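Local coordinates for protein alkylhalidase CmlS (Streptomyces venezuelae, PDB 3I3L) that is a flavin-dependent halogenase of chloramphenicol biosynthesis that carries FAD bound covalently through an aspartate, at residues A103-S108 with T434-G439. Numbering follows the deposited sequence.
Sequences APWTFS and TMIAIG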
loop_
_atom_site.group_PDB
_atom_site.type_symbol
_atom_site.label_atom_id
_atom_site.label_comp_id
_atom_site.label_asym_id
_atom_site.label_seq_id
_atom_site.Cartn_x
_atom_site.Cartn_y
_atom_site.Cartn_z
ATOM N N ALA A 103 -13.353 -20.371 -8.682
ATOM C CA ALA A 103 -13.235 -19.549 -9.883
ATOM C C ALA A 103 -12.098 -18.520 -9.621
ATOM O O ALA A 103 -11.962 -18.026 -8.497
ATOM C CB ALA A 103 -14.572 -18.820 -10.082
ATOM N N PRO A 104 -11.330 -18.182 -10.636
ATOM C CA PRO A 104 -10.350 -17.072 -10.551
ATOM C C PRO A 104 -11.001 -15.731 -10.250
ATOM O O PRO A 104 -12.163 -15.557 -10.556
ATOM C CB PRO A 104 -9.729 -17.024 -11.971
ATOM C CG PRO A 104 -9.999 -18.384 -12.556
ATOM C CD PRO A 104 -11.325 -18.844 -11.960
ATOM N N TRP A 105 -10.278 -14.809 -9.620
ATOM C CA TRP A 105 -10.731 -13.418 -9.608
ATOM C C TRP A 105 -9.656 -12.393 -9.978
ATOM O O TRP A 105 -8.459 -12.645 -9.783
ATOM C CB TRP A 105 -11.457 -13.050 -8.299
ATOM C CG TRP A 105 -10.560 -12.870 -7.129
ATOM C CD1 TRP A 105 -10.135 -13.836 -6.219
ATOM C CD2 TRP A 105 -10.003 -11.625 -6.703
ATOM N NE1 TRP A 105 -9.338 -13.230 -5.252
ATOM C CE2 TRP A 105 -9.241 -11.881 -5.531
ATOM C CE3 TRP A 105 -10.079 -10.293 -7.205
ATOM C CZ2 TRP A 105 -8.534 -10.868 -4.871
ATOM C CZ3 TRP A 105 -9.419 -9.259 -6.494
ATOM C CH2 TRP A 105 -8.644 -9.564 -5.353
ATOM N N THR A 106 -10.067 -11.262 -10.562
ATOM C CA THR A 106 -9.124 -10.261 -11.001
ATOM C C THR A 106 -9.459 -8.873 -10.449
ATOM O O THR A 106 -10.626 -8.451 -10.532
ATOM C CB THR A 106 -9.103 -10.210 -12.543
ATOM O OG1 THR A 106 -8.546 -11.433 -13.036
ATOM C CG2 THR A 106 -8.283 -8.987 -13.085
ATOM N N PHE A 107 -8.444 -8.178 -9.923
ATOM C CA PHE A 107 -8.593 -6.789 -9.472
ATOM C C PHE A 107 -8.133 -5.789 -10.524
ATOM O O PHE A 107 -6.935 -5.584 -10.699
ATOM C CB PHE A 107 -7.836 -6.547 -8.151
ATOM C CG PHE A 107 -8.022 -5.141 -7.582
ATOM C CD1 PHE A 107 -9.306 -4.628 -7.306
ATOM C CD2 PHE A 107 -6.928 -4.311 -7.347
ATOM C CE1 PHE A 107 -9.479 -3.324 -6.796
ATOM C CE2 PHE A 107 -7.106 -2.989 -6.800
ATOM C CZ PHE A 107 -8.367 -2.520 -6.531
ATOM N N SER A 108 -9.091 -5.196 -11.237
ATOM C CA SER A 108 -8.804 -4.313 -12.372
ATOM C C SER A 108 -8.275 -2.996 -11.893
ATOM O O SER A 108 -8.707 -2.495 -10.856
ATOM C CB SER A 108 -10.068 -4.018 -13.198
ATOM O OG SER A 108 -9.747 -3.105 -14.251
ATOM N N THR A 434 -16.285 -8.440 -0.967
ATOM C CA THR A 434 -16.810 -7.609 -1.986
ATOM C C THR A 434 -15.911 -7.645 -3.201
ATOM O O THR A 434 -16.393 -7.957 -4.294
ATOM C CB THR A 434 -17.046 -6.186 -1.475
ATOM O OG1 THR A 434 -18.126 -6.211 -0.522
ATOM C CG2 THR A 434 -17.441 -5.262 -2.616
ATOM N N MET A 435 -14.620 -7.350 -2.996
ATOM C CA MET A 435 -13.637 -7.339 -4.045
ATOM C C MET A 435 -13.652 -8.634 -4.836
ATOM O O MET A 435 -13.676 -8.585 -6.034
ATOM C CB MET A 435 -12.234 -7.077 -3.502
ATOM C CG MET A 435 -11.917 -5.593 -3.230
ATOM S SD MET A 435 -10.111 -5.260 -2.945
ATOM C CE MET A 435 -9.427 -6.742 -3.589
ATOM N N ILE A 436 -13.675 -9.771 -4.141
ATOM C CA ILE A 436 -13.590 -11.080 -4.751
ATOM C C ILE A 436 -14.790 -11.323 -5.640
ATOM O O ILE A 436 -14.628 -11.780 -6.772
ATOM C CB ILE A 436 -13.428 -12.232 -3.709
ATOM C CG1 ILE A 436 -12.061 -12.154 -2.986
ATOM C CG2 ILE A 436 -13.626 -13.640 -4.349
ATOM C CD1 ILE A 436 -11.845 -13.242 -1.861
ATOM N N ALA A 437 -15.978 -11.038 -5.121
ATOM C CA ALA A 437 -17.232 -11.151 -5.895
ATOM C C ALA A 437 -17.215 -10.292 -7.146
ATOM O O ALA A 437 -17.499 -10.781 -8.243
ATOM C CB ALA A 437 -18.449 -10.767 -5.031
ATOM N N ILE A 438 -16.901 -9.012 -7.010
ATOM C CA ILE A 438 -16.814 -8.146 -8.181
ATOM C C ILE A 438 -15.811 -8.714 -9.197
ATOM O O ILE A 438 -16.098 -8.760 -10.409
ATOM C CB ILE A 438 -16.422 -6.736 -7.763
ATOM C CG1 ILE A 438 -17.516 -6.108 -6.905
ATOM C CG2 ILE A 438 -16.154 -5.861 -8.966
ATOM C CD1 ILE A 438 -17.159 -4.668 -6.539
ATOM N N GLY A 439 -14.653 -9.196 -8.732
ATOM C CA GLY A 439 -13.659 -9.661 -9.639
ATOM C C GLY A 439 -13.761 -11.092 -10.121
ATOM O O GLY A 439 -12.914 -11.571 -10.885
#
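Trp105 lies against residues 435-439, with Gly439 at its base, Ile436 over one indole face and Met435 at the far end of the ring. The tight part is where Gly439 meets the strand backbone. Thr106 N donates to Gly439 O at 2.9 Å, an N-H···O angle of 157°, reaching the carbonyl from above its plane. Trp105 CA adds a weaker C-H contact to the same oxygen at 3.1 Å. In return, Gly439 CA makes a weak CA-H···O contact with Thr106 O at 3.4 Å.

With CG between its own N and carbonyl carbon (chi1 75°), Trp105 turns its indole toward the helix, where Ile436 and Met435 meet it. Ile436 CG1 rests over the five-membered ring as a CH-pi contact, 3.9 Å from its centroid. Trp105 NE1 is buried by this packing and has no polar partner in the model. At the six-membered end, Met435 CE approaches Trp105 CH2 at 3.4 Å; the bend at chi3 folds this methyl back toward the indole.

Packing slackens toward Phe107. Met435 SD stands 4.8 Å from the centroid of the Phe107 ring, an oblique Met-aromatic contact, and the nearest Met435 atom to that ring is CE, 4.3 Å from Phe107 CD1. Ile436 is partly exposed, whereas Gly439 and Met435 are buried.

Strand 105-108 and the helix run nearly perpendicular, at 99°. The Phe107 side chain is about 13 Å from the bound FAD, so the contact does not touch the flavin. The strand pairs antiparallel with strand 89-97, from which Phe96 stacks on Trp105, while Phe373 and Phe377 of helix 352-382 pack on Met435. The contact thus joins the sheet of the FAD-binding region to helix 430-439, with Phe582 from the C-terminal tail touching both Phe107 and Met435.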